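Local atomic coordinates of oxidoreductase, zinc-binding dehydrogenase family (Myxococcus xanthus, PDB entry 5K1S), a protein that acts as a zinc-binding medium-chain reductase involved in an alternative route of de novo isovaleryl coenzyme A biosynthesis. Residues Ala162-Thr167 against Ala312-Ala317; His173-Arg178 against Leu198-Leu203; Ala154-Asn159 against Glu316-Thr321; Arg106-Cys109 against Leu114-Ser117. All blocks are in the same frame, centred on the assembly; numbering follows the deposited sequence.

Interaction 1: residues Ala162-Thr167 against Ala312-Ala317; sequences ATVCCT and AELDEA. With ZN (zinc ion), chain F.
L314 reaches C165 with a single methyl: its CD1 lies 3.9 Å from C165 CA and 4.0 Å from C165 CB, against the cysteine where the chain enters helix 165-178. Its CG stands anti to the backbone N (chi1 178°), which carries the isobutyl group out from the flank of helix 311-323 until CD1 can reach over to the cysteine. A branched apolar side chain suits this buried place, since its methyl meets carbon and has no polar group to satisfy. D315, next along, looks elsewhere and accepts the backbone N-H of R151. The two helices belong to the passages between the catalytic and coenzyme-binding domains of the medium-chain fold: helix 165-178 precedes the first strand of the parallel Rossmann sheet, and helix 311-323 follows the last. C166, just beyond C165, turns the other way and binds zinc through SG at 2.3 Å, with C57 and H79 as further ligands; as in related dehydrogenases, this is probably the catalytic metal position. One helical turn after L314, A317 offers its CB to V164 CG1 at 3.7 Å. The small alanine lets the beta-branched valine come close to the helix backbone, and V164 CG1 also lies 3.7 Å from A317 C. T167 OG1 bonds T163 O at 2.6 Å, in the carbonyl plane, across the turn that holds V164.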
loop_
_atom_site.group_PDB
_atom_site.type_symbol
_atom_site.label_atom_id
_atom_site.label_comp_id
_atom_site.label_asym_id
_atom_site.label_seq_id
_atom_site.Cartn_x
_atom_site.Cartn_y
_atom_site.Cartn_z
ATOM N N ALA A 162 7.716 -28.910 -7.268
ATOM C CA ALA A 162 8.319 -28.614 -5.973
ATOM C C ALA A 162 8.915 -27.216 -5.892
ATOM O O ALA A 162 9.511 -26.885 -4.862
ATOM C CB ALA A 162 9.404 -29.642 -5.655
ATOM N N THR A 163 8.789 -26.393 -6.937
ATOM C CA THR A 163 9.308 -25.030 -6.917
ATOM C C THR A 163 8.246 -24.018 -7.336
ATOM O O THR A 163 8.584 -22.885 -7.689
ATOM C CB THR A 163 10.538 -24.903 -7.820
ATOM O OG1 THR A 163 10.182 -25.225 -9.171
ATOM C CG2 THR A 163 11.643 -25.843 -7.351
ATOM N N VAL A 164 6.971 -24.399 -7.290
ATOM C CA VAL A 164 5.906 -23.533 -7.784
ATOM C C VAL A 164 5.461 -22.552 -6.707
ATOM O O VAL A 164 5.190 -21.381 -6.993
ATOM C CB VAL A 164 4.729 -24.394 -8.284
ATOM C CG1 VAL A 164 3.570 -23.524 -8.746
ATOM C CG2 VAL A 164 5.185 -25.303 -9.408
ATOM N N CYS A 165 5.379 -23.008 -5.455
ATOM C CA CYS A 165 4.780 -22.193 -4.402
ATOM C C CYS A 165 5.532 -20.880 -4.223
ATOM O O CYS A 165 4.926 -19.803 -4.206
ATOM C CB CYS A 165 4.748 -22.977 -3.091
ATOM S SG CYS A 165 3.707 -22.231 -1.812
ATOM N N CYS A 166 6.854 -20.947 -4.091
ATOM C CA CYS A 166 7.658 -19.769 -3.790
ATOM C C CYS A 166 8.017 -18.954 -5.024
ATOM O O CYS A 166 8.821 -18.021 -4.916
ATOM C CB CYS A 166 8.934 -20.184 -3.060
ATOM S SG CYS A 166 8.609 -21.067 -1.534
ATOM N N THR A 167 7.449 -19.275 -6.185
ATOM C CA THR A 167 7.675 -18.486 -7.390
ATOM C C THR A 167 6.346 -18.157 -8.056
ATOM O O THR A 167 5.835 -17.041 -7.916
ATOM C CB THR A 167 8.591 -19.232 -8.361
ATOM O OG1 THR A 167 8.028 -20.512 -8.665
ATOM C CG2 THR A 167 9.973 -19.418 -7.752
ATOM N N ALA A 312 -5.790 -21.744 -2.459
ATOM C CA ALA A 312 -6.374 -21.545 -3.781
ATOM C C ALA A 312 -5.335 -21.048 -4.775
ATOM O O ALA A 312 -5.306 -21.496 -5.928
ATOM C CB ALA A 312 -7.542 -20.564 -3.695
ATOM N N GLU A 313 -4.476 -20.119 -4.350
ATOM C CA GLU A 313 -3.466 -19.576 -5.252
ATOM C C GLU A 313 -2.483 -20.653 -5.692
ATOM O O GLU A 313 -2.057 -20.678 -6.852
ATOM C CB GLU A 313 -2.728 -18.425 -4.572
ATOM C CG GLU A 313 -3.606 -17.222 -4.278
ATOM C CD GLU A 313 -3.045 -16.345 -3.177
ATOM O OE1 GLU A 313 -1.987 -16.692 -2.614
ATOM O OE2 GLU A 313 -3.668 -15.311 -2.868
ATOM N N LEU A 314 -2.103 -21.549 -4.779
ATOM C CA LEU A 314 -1.193 -22.626 -5.150
ATOM C C LEU A 314 -1.855 -23.590 -6.126
ATOM O O LEU A 314 -1.228 -24.016 -7.104
ATOM C CB LEU A 314 -0.713 -23.370 -3.903
ATOM C CG LEU A 314 0.213 -24.564 -4.165
ATOM C CD1 LEU A 314 1.448 -24.142 -4.954
ATOM C CD2 LEU A 314 0.620 -25.233 -2.860
ATOM N N ASP A 315 -3.118 -23.950 -5.878
ATOM C CA ASP A 315 -3.845 -24.775 -6.838
ATOM C C ASP A 315 -3.840 -24.131 -8.217
ATOM O O ASP A 315 -3.644 -24.814 -9.229
ATOM C CB ASP A 315 -5.283 -25.003 -6.362
ATOM C CG ASP A 315 -5.370 -25.979 -5.201
ATOM O OD1 ASP A 315 -4.494 -26.863 -5.086
ATOM O OD2 ASP A 315 -6.322 -25.865 -4.402
ATOM N N GLU A 316 -4.050 -22.814 -8.274
ATOM C CA GLU A 316 -4.026 -22.114 -9.553
ATOM C C GLU A 316 -2.613 -22.048 -10.121
ATOM O O GLU A 316 -2.411 -22.256 -11.323
ATOM C CB GLU A 316 -4.604 -20.708 -9.384
ATOM C CG GLU A 316 -4.651 -19.887 -10.663
ATOM C CD GLU A 316 -5.549 -20.499 -11.722
ATOM O OE1 GLU A 316 -6.277 -21.466 -11.407
ATOM O OE2 GLU A 316 -5.526 -20.012 -12.872
ATOM N N ALA A 317 -1.625 -21.755 -9.273
ATOM C CA ALA A 317 -0.242 -21.698 -9.736
ATOM C C ALA A 317 0.200 -23.043 -10.295
ATOM O O ALA A 317 0.794 -23.116 -11.377
ATOM C CB ALA A 317 0.674 -21.265 -8.592
HETATM ZN ZN ZN F . 10.082 -20.225 0.062
#

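Interaction 2: residues His173-Arg178 against Leu198-Leu203; sequences HTVRTR and LSSVQL
V175 and S200 mark the closest backbone approach, with their CA atoms 6.6 Å apart, where helices 173-178 and 198-203 pass at an axis distance of 9.9 Å and an angle of 44° between their N-to-C directions. Helix 173-178 ends in a wider, pi-type turn, in which R178 N bonds H173 O at 2.9 Å. V175 touches two partners. Its CG2 lies 4.0 Å from S200 CB; the small serine fits between the helices, and its OG bonds back to V196 O. V175 CB meets L203 CD2 at 3.8 Å, the two side chains running past one another in opposing senses. A chi1 of -170° sets L203 CG opposite its own N, and the side chain projects between the helices and splits its methyls: CD2 goes to the valine, while CD1 lies over one face of the R176 guanidinium, 3.5 Å from R176 NH2. The arginine, extended from CG to NE, lies crosswise to the leucine. Its N-H groups serve other acceptors, NH1 forming a salt bridge with E316. Cutting L203 back to an alanine here would probably open a gap beside V175 and leave the guanidinium face without its methyl cover. Helix 195-206 is the first crossover helix of the Rossmann domain, linking strands 186-190 and 210-215 and packing S200 and V201 on I189, while H173 at the far side of helix 165-178 bonds E300 of the second subunit.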
loop_
_atom_site.group_PDB
_atom_site.type_symbol
_atom_site.label_atom_id
_atom_site.label_comp_id
_atom_site.label_asym_id
_atom_site.label_seq_id
_atom_site.Cartn_x
_atom_site.Cartn_y
_atom_site.Cartn_z
ATOM N N HIS A 173 -0.443 -14.531 -6.095
ATOM C CA HIS A 173 -0.850 -13.658 -5.000
ATOM C C HIS A 173 -0.512 -12.203 -5.303
ATOM O O HIS A 173 -1.315 -11.301 -5.037
ATOM C CB HIS A 173 -0.179 -14.110 -3.702
ATOM C CG HIS A 173 -0.683 -13.403 -2.483
ATOM N ND1 HIS A 173 -2.025 -13.257 -2.207
ATOM C CD2 HIS A 173 -0.023 -12.805 -1.462
ATOM C CE1 HIS A 173 -2.170 -12.598 -1.072
ATOM N NE2 HIS A 173 -0.970 -12.312 -0.600
ATOM N N THR A 174 0.670 -11.957 -5.873
ATOM C CA THR A 174 1.116 -10.595 -6.149
ATOM C C THR A 174 0.405 -10.010 -7.364
ATOM O O THR A 174 -0.184 -8.927 -7.288
ATOM C CB THR A 174 2.631 -10.579 -6.371
ATOM O OG1 THR A 174 3.289 -11.162 -5.240
ATOM C CG2 THR A 174 3.137 -9.156 -6.572
ATOM N N VAL A 175 0.458 -10.715 -8.495
ATOM C CA VAL A 175 -0.048 -10.169 -9.750
ATOM C C VAL A 175 -1.569 -10.080 -9.728
ATOM O O VAL A 175 -2.149 -9.074 -10.153
ATOM C CB VAL A 175 0.452 -11.025 -10.929
ATOM C CG1 VAL A 175 -0.087 -10.500 -12.256
ATOM C CG2 VAL A 175 1.976 -11.067 -10.949
ATOM N N ARG A 176 -2.239 -11.123 -9.238
ATOM C CA ARG A 176 -3.690 -11.240 -9.359
ATOM C C ARG A 176 -4.422 -10.841 -8.084
ATOM O O ARG A 176 -5.159 -9.850 -8.067
ATOM C CB ARG A 176 -4.063 -12.677 -9.736
ATOM C CG ARG A 176 -3.708 -13.047 -11.146
ATOM C CD ARG A 176 -4.288 -14.395 -11.481
ATOM N NE ARG A 176 -3.994 -14.792 -12.852
ATOM C CZ ARG A 176 -4.282 -15.988 -13.357
ATOM N NH1 ARG A 176 -4.868 -16.907 -12.599
ATOM N NH2 ARG A 176 -3.979 -16.266 -14.617
ATOM N N THR A 177 -4.239 -11.613 -7.012
ATOM C CA THR A 177 -5.023 -11.406 -5.800
ATOM C C THR A 177 -4.853 -9.986 -5.274
ATOM O O THR A 177 -5.835 -9.290 -4.994
ATOM C CB THR A 177 -4.617 -12.428 -4.737
ATOM O OG1 THR A 177 -4.303 -13.678 -5.366
ATOM C CG2 THR A 177 -5.744 -12.635 -3.746
ATOM N N ARG A 178 -3.607 -9.535 -5.140
ATOM C CA ARG A 178 -3.320 -8.209 -4.606
ATOM C C ARG A 178 -3.204 -7.163 -5.708
ATOM O O ARG A 178 -3.849 -6.112 -5.641
ATOM C CB ARG A 178 -2.031 -8.257 -3.779
ATOM C CG ARG A 178 -2.105 -9.187 -2.575
ATOM C CD ARG A 178 -2.982 -8.604 -1.480
ATOM N NE ARG A 178 -2.414 -7.376 -0.938
ATOM C CZ ARG A 178 -3.067 -6.530 -0.149
ATOM N NH1 ARG A 178 -4.325 -6.767 0.194
ATOM N NH2 ARG A 178 -2.459 -5.438 0.294
ATOM N N LEU A 198 10.425 -14.103 -12.912
ATOM C CA LEU A 198 10.129 -14.850 -14.128
ATOM C C LEU A 198 8.673 -15.297 -14.162
ATOM O O LEU A 198 8.009 -15.195 -15.200
ATOM C CB LEU A 198 11.063 -16.055 -14.244
ATOM C CG LEU A 198 12.535 -15.726 -14.508
ATOM C CD1 LEU A 198 13.388 -16.980 -14.405
ATOM C CD2 LEU A 198 12.712 -15.073 -15.871
ATOM N N SER A 199 8.156 -15.793 -13.037
ATOM C CA SER A 199 6.756 -16.201 -12.996
ATOM C C SER A 199 5.830 -15.002 -13.155
ATOM O O SER A 199 4.801 -15.091 -13.834
ATOM C CB SER A 199 6.461 -16.940 -11.692
ATOM O OG SER A 199 7.123 -18.192 -11.656
ATOM N N SER A 200 6.182 -13.871 -12.538
ATOM C CA SER A 200 5.353 -12.677 -12.662
ATOM C C SER A 200 5.322 -12.177 -14.101
ATOM O O SER A 200 4.258 -11.812 -14.616
ATOM C CB SER A 200 5.867 -11.585 -11.725
ATOM O OG SER A 200 5.838 -12.017 -10.376
ATOM N N VAL A 201 6.480 -12.151 -14.766
ATOM C CA VAL A 201 6.537 -11.732 -16.167
ATOM C C VAL A 201 5.550 -12.544 -16.996
ATOM O O VAL A 201 4.690 -11.994 -17.694
ATOM C CB VAL A 201 7.971 -11.866 -16.712
ATOM C CG1 VAL A 201 8.004 -11.670 -18.229
ATOM C CG2 VAL A 201 8.891 -10.863 -16.033
ATOM N N GLN A 202 5.669 -13.871 -16.932
ATOM C CA GLN A 202 4.771 -14.733 -17.695
ATOM C C GLN A 202 3.319 -14.477 -17.318
ATOM O O GLN A 202 2.456 -14.320 -18.188
ATOM C CB GLN A 202 5.126 -16.201 -17.459
ATOM C CG GLN A 202 6.541 -16.580 -17.854
ATOM C CD GLN A 202 6.838 -18.038 -17.582
ATOM O OE1 GLN A 202 6.538 -18.908 -18.400
ATOM N NE2 GLN A 202 7.422 -18.319 -16.422
ATOM N N LEU A 203 3.033 -14.433 -16.016
ATOM C CA LEU A 203 1.653 -14.283 -15.570
ATOM C C LEU A 203 1.072 -12.949 -16.022
ATOM O O LEU A 203 -0.107 -12.867 -16.384
ATOM C CB LEU A 203 1.583 -14.420 -14.048
ATOM C CG LEU A 203 0.190 -14.517 -13.423
ATOM C CD1 LEU A 203 -0.601 -15.684 -13.999
ATOM C CD2 LEU A 203 0.311 -14.656 -11.914
#

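Interaction 3: residues Ala154-Asn159 against Glu316-Thr321; sequences ASLPWN and EALRLT
L156 supplies the whole near side of this contact, dividing its two methyls between T321 and L318 on helix 311-323. With chi1 at -171°, the isobutyl fork swings away from the backbone N and is directed from the loop to the helix surface. L156 CD1 meets T321 CG2 at 3.5 Å. T321 suits the spot because its two branches do different work: the methyl faces the leucine, while OG1 turns back to bond A317 O at 3.2 Å, tilted from the carbonyl plane. The hydroxyl thus finds its acceptor within its own helix, and A317 O takes T321 N as well. The other methyl, L156 CD2, lies 4.2 Å from L318 CD2, the two leucines roughly perpendicular, and 3.8 Å from L318 O. A serine in place of L156 would probably leave T321 CG2 and L318 CD2 without their apolar partner and bring a hydroxyl into a buried apolar place. On another side of the helix R319 grips E316 side-on, NE to OE1 at 3.1 Å and NH2 to OE2, with the carboxylate at the guanidinium edge; OE2 is shared with R176. P157, at the N-cap position, starts helix 158-161, where W158 stacks on H52. The arrangement belongs to the domain junction of the medium-chain dehydrogenase fold, where the helix following the last Rossmann strand docks on the loop that leaves the catalytic domain's strand 149-151.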
loop_
_atom_site.group_PDB
_atom_site.type_symbol
_atom_site.label_atom_id
_atom_site.label_comp_id
_atom_site.label_asym_id
_atom_site.label_seq_id
_atom_site.Cartn_x
_atom_site.Cartn_y
_atom_site.Cartn_z
ATOM N N ALA A 154 -1.719 -34.194 -12.799
ATOM C CA ALA A 154 -0.984 -35.390 -13.190
ATOM C C ALA A 154 0.021 -35.108 -14.297
ATOM O O ALA A 154 0.992 -35.858 -14.444
ATOM C CB ALA A 154 -1.957 -36.479 -13.637
ATOM N N SER A 155 -0.183 -34.043 -15.068
ATOM C CA SER A 155 0.699 -33.703 -16.175
ATOM C C SER A 155 1.953 -32.960 -15.735
ATOM O O SER A 155 2.788 -32.638 -16.588
ATOM C CB SER A 155 -0.060 -32.856 -17.199
ATOM O OG SER A 155 0.769 -32.508 -18.296
ATOM N N LEU A 156 2.111 -32.685 -14.441
ATOM C CA LEU A 156 3.204 -31.852 -13.956
ATOM C C LEU A 156 4.231 -32.713 -13.235
ATOM O O LEU A 156 3.886 -33.344 -12.224
ATOM C CB LEU A 156 2.667 -30.768 -13.022
ATOM C CG LEU A 156 3.643 -29.676 -12.580
ATOM C CD1 LEU A 156 4.172 -28.890 -13.766
ATOM C CD2 LEU A 156 2.963 -28.742 -11.594
ATOM N N PRO A 157 5.482 -32.778 -13.689
ATOM C CA PRO A 157 6.483 -33.569 -12.965
ATOM C C PRO A 157 6.766 -32.995 -11.585
ATOM O O PRO A 157 6.500 -31.827 -11.293
ATOM C CB PRO A 157 7.722 -33.491 -13.865
ATOM C CG PRO A 157 7.521 -32.269 -14.686
ATOM C CD PRO A 157 6.046 -32.163 -14.903
ATOM N N TRP A 158 7.329 -33.850 -10.728
ATOM C CA TRP A 158 7.543 -33.477 -9.334
ATOM C C TRP A 158 8.512 -32.307 -9.211
ATOM O O TRP A 158 8.262 -31.356 -8.462
ATOM C CB TRP A 158 8.058 -34.682 -8.543
ATOM C CG TRP A 158 7.080 -35.812 -8.458
ATOM C CD1 TRP A 158 7.207 -37.051 -9.019
ATOM C CD2 TRP A 158 5.822 -35.809 -7.775
ATOM N NE1 TRP A 158 6.108 -37.818 -8.723
ATOM C CE2 TRP A 158 5.242 -37.080 -7.962
ATOM C CE3 TRP A 158 5.130 -34.855 -7.022
ATOM C CZ2 TRP A 158 4.004 -37.422 -7.425
ATOM C CZ3 TRP A 158 3.900 -35.196 -6.489
ATOM C CH2 TRP A 158 3.350 -36.469 -6.694
ATOM N N ASN A 159 9.631 -32.361 -9.935
ATOM C CA ASN A 159 10.657 -31.332 -9.788
ATOM C C ASN A 159 10.095 -29.947 -10.088
ATOM O O ASN A 159 10.298 -29.001 -9.318
ATOM C CB ASN A 159 11.846 -31.641 -10.697
ATOM C CG ASN A 159 12.564 -32.915 -10.301
ATOM O OD1 ASN A 159 12.367 -33.438 -9.203
ATOM N ND2 ASN A 159 13.410 -33.418 -11.193
ATOM N N GLU A 316 -4.050 -22.814 -8.274
ATOM C CA GLU A 316 -4.026 -22.114 -9.553
ATOM C C GLU A 316 -2.613 -22.048 -10.121
ATOM O O GLU A 316 -2.411 -22.256 -11.323
ATOM C CB GLU A 316 -4.604 -20.708 -9.384
ATOM C CG GLU A 316 -4.651 -19.887 -10.663
ATOM C CD GLU A 316 -5.549 -20.499 -11.722
ATOM O OE1 GLU A 316 -6.277 -21.466 -11.407
ATOM O OE2 GLU A 316 -5.526 -20.012 -12.872
ATOM N N ALA A 317 -1.625 -21.755 -9.273
ATOM C CA ALA A 317 -0.242 -21.698 -9.736
ATOM C C ALA A 317 0.200 -23.043 -10.295
ATOM O O ALA A 317 0.794 -23.116 -11.377
ATOM C CB ALA A 317 0.674 -21.265 -8.592
ATOM N N LEU A 318 -0.080 -24.124 -9.565
ATOM C CA LEU A 318 0.251 -25.456 -10.060
ATOM C C LEU A 318 -0.436 -25.731 -11.390
ATOM O O LEU A 318 0.153 -26.344 -12.289
ATOM C CB LEU A 318 -0.138 -26.510 -9.023
ATOM C CG LEU A 318 0.648 -26.464 -7.711
ATOM C CD1 LEU A 318 -0.020 -27.326 -6.651
ATOM C CD2 LEU A 318 2.083 -26.912 -7.933
ATOM N N ARG A 319 -1.683 -25.279 -11.539
ATOM C CA ARG A 319 -2.393 -25.478 -12.798
ATOM C C ARG A 319 -1.723 -24.713 -13.932
ATOM O O ARG A 319 -1.624 -25.219 -15.056
ATOM C CB ARG A 319 -3.851 -25.046 -12.650
ATOM C CG ARG A 319 -4.728 -25.438 -13.828
ATOM C CD ARG A 319 -6.093 -24.776 -13.760
ATOM N NE ARG A 319 -6.001 -23.322 -13.863
ATOM C CZ ARG A 319 -5.769 -22.663 -14.994
ATOM N NH1 ARG A 319 -5.594 -23.323 -16.131
ATOM N NH2 ARG A 319 -5.705 -21.338 -14.989
ATOM N N LEU A 320 -1.257 -23.491 -13.658
ATOM C CA LEU A 320 -0.623 -22.691 -14.700
ATOM C C LEU A 320 0.665 -23.331 -15.198
ATOM O O LEU A 320 1.001 -23.207 -16.381
ATOM C CB LEU A 320 -0.350 -21.280 -14.177
ATOM C CG LEU A 320 -1.592 -20.413 -13.955
ATOM C CD1 LEU A 320 -1.243 -19.174 -13.153
ATOM C CD2 LEU A 320 -2.221 -20.025 -15.286
ATOM N N THR A 321 1.401 -24.016 -14.320
ATOM C CA THR A 321 2.635 -24.664 -14.748
ATOM C C THR A 321 2.346 -25.894 -15.599
ATOM O O THR A 321 3.047 -26.154 -16.583
ATOM C CB THR A 321 3.479 -25.046 -13.532
ATOM O OG1 THR A 321 3.606 -23.916 -12.660
ATOM C CG2 THR A 321 4.866 -25.498 -13.969
#

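Interaction 4: residues Arg106-Cys109 against Leu114-Ser117. With ZN (zinc ion), chain E.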
loop_
_atom_site.group_PDB
_atom_site.type_symbol
_atom_site.label_atom_id
_atom_site.label_comp_id
_atom_site.label_asym_id
_atom_site.label_seq_id
_atom_site.Cartn_x
_atom_site.Cartn_y
_atom_site.Cartn_z
ATOM N N ARG A 106 3.219 -21.776 4.832
ATOM C CA ARG A 106 2.719 -21.718 6.196
ATOM C C ARG A 106 1.264 -22.164 6.231
ATOM O O ARG A 106 0.586 -22.242 5.205
ATOM C CB ARG A 106 2.843 -20.302 6.777
ATOM C CG ARG A 106 2.070 -19.254 5.989
ATOM C CD ARG A 106 2.169 -17.878 6.622
ATOM N NE ARG A 106 1.457 -17.792 7.895
ATOM C CZ ARG A 106 0.138 -17.677 8.010
ATOM N NH1 ARG A 106 -0.629 -17.650 6.929
ATOM N NH2 ARG A 106 -0.421 -17.598 9.209
ATOM N N MET A 107 0.787 -22.446 7.440
ATOM C CA MET A 107 -0.580 -22.886 7.647
ATOM C C MET A 107 -1.504 -21.688 7.854
ATOM O O MET A 107 -1.084 -20.528 7.838
ATOM C CB MET A 107 -0.656 -23.839 8.842
ATOM C CG MET A 107 -0.143 -25.241 8.559
ATOM S SD MET A 107 -0.991 -26.027 7.176
ATOM C CE MET A 107 -2.687 -26.023 7.756
ATOM N N SER A 108 -2.787 -21.984 8.050
ATOM C CA SER A 108 -3.809 -20.965 8.254
ATOM C C SER A 108 -5.008 -21.643 8.899
ATOM O O SER A 108 -5.456 -22.688 8.419
ATOM C CB SER A 108 -4.196 -20.306 6.925
ATOM O OG SER A 108 -5.217 -19.343 7.110
ATOM N N CYS A 109 -5.521 -21.056 9.983
ATOM C CA CYS A 109 -6.559 -21.727 10.759
ATOM C C CYS A 109 -7.831 -21.910 9.938
ATOM O O CYS A 109 -8.428 -22.992 9.929
ATOM C CB CYS A 109 -6.849 -20.947 12.041
ATOM S SG CYS A 109 -7.802 -19.429 11.817
ATOM N N LEU A 114 -9.835 -12.858 9.419
ATOM C CA LEU A 114 -8.901 -12.707 8.307
ATOM C C LEU A 114 -8.998 -13.882 7.345
ATOM O O LEU A 114 -9.070 -13.696 6.124
ATOM C CB LEU A 114 -7.478 -12.563 8.842
ATOM C CG LEU A 114 -7.216 -11.292 9.649
ATOM C CD1 LEU A 114 -5.965 -11.446 10.495
ATOM C CD2 LEU A 114 -7.089 -10.097 8.718
ATOM N N CYS A 115 -8.994 -15.106 7.876
ATOM C CA CYS A 115 -9.132 -16.284 7.026
ATOM C C CYS A 115 -10.456 -16.261 6.272
ATOM O O CYS A 115 -10.499 -16.509 5.062
ATOM C CB CYS A 115 -9.015 -17.556 7.867
ATOM S SG CYS A 115 -7.325 -18.003 8.346
ATOM N N ARG A 116 -11.553 -15.965 6.975
ATOM C CA ARG A 116 -12.858 -15.908 6.325
ATOM C C ARG A 116 -12.912 -14.839 5.243
ATOM O O ARG A 116 -13.797 -14.889 4.382
ATOM C CB ARG A 116 -13.957 -15.654 7.362
ATOM C CG ARG A 116 -14.024 -16.694 8.475
ATOM C CD ARG A 116 -15.353 -16.649 9.218
ATOM N NE ARG A 116 -15.673 -15.316 9.728
ATOM C CZ ARG A 116 -15.305 -14.847 10.918
ATOM N NH1 ARG A 116 -15.654 -13.620 11.281
ATOM N NH2 ARG A 116 -14.587 -15.595 11.748
ATOM N N SER A 117 -11.991 -13.878 5.264
ATOM C CA SER A 117 -11.947 -12.812 4.273
ATOM C C SER A 117 -11.003 -13.112 3.118
ATOM O O SER A 117 -10.823 -12.256 2.246
ATOM C CB SER A 117 -11.524 -11.496 4.937
ATOM O OG SER A 117 -12.297 -11.233 6.092
HETATM ZN ZN ZN E . -7.110 -17.625 10.523
#
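C109 and C115 are the closest CA pair, 7.1 Å apart, the first on an irregular loop and the second on the short helix 113-116, and a zinc ion joins them. C109 SG binds the metal at 2.3 Å and C115 SG at 2.2 Å. C109 SG and C115 SG, 3.8 Å apart, subtend about 113° at the zinc, close to the tetrahedral value. The cysteines come to the ion differently. C109 holds SG between its backbone N and carbonyl carbon, and its CB-SG-zinc angle is about 124°; C115 has SG anti to its carbonyl carbon, and the angle from C115 CB through C115 SG to the zinc is nearer 108°. C112 and C123 complete the site, giving the four-cysteine structural zinc lobe familiar from alcohol dehydrogenases. Cysteine suits all four places: sulfur is a strong ligand for zinc, and the metal would be expected to favour the thiolate form, with the negative charge probably offset in part by the metal. No hydrogen bond joins the two segments directly, and the shared zinc links them. Elsewhere R116 NH2 bonds D111 O, S117 N bonds L114 O at 3.1 Å to finish the helical turn, and R106 NH1 reaches N120 O in the chain beyond the helix. Segment 106-109 follows strand 100-103 of the mixed catalytic-domain sheet, with M107 paired to R128 by backbone hydrogen bonds, and this loop and helix 113-116 meet at the zinc.

In the fold
Interactions 1, 2 and 3 form one connected core at the domain junction. Interactions 1 and 3, with centres about 8 Å apart, share E316 and A317 on helix 311-323, and V164 CB packs on L318 CD2 at 3.7 Å. Interactions 1 and 2 share helix 165-178, where E313 OE2 probably bonds H173 ND1 at 2.7 Å. L203 CD1 meets L320 CD1 at 3.6 Å, joining interaction 2 to interaction 3. The zinc site lies at interaction 1, through C166; the side chains of S200 and L318 are about 14 and 13 Å from that zinc. Interaction 4 stands apart, its centre about 17 Å from that of interaction 1, with a second zinc of its own.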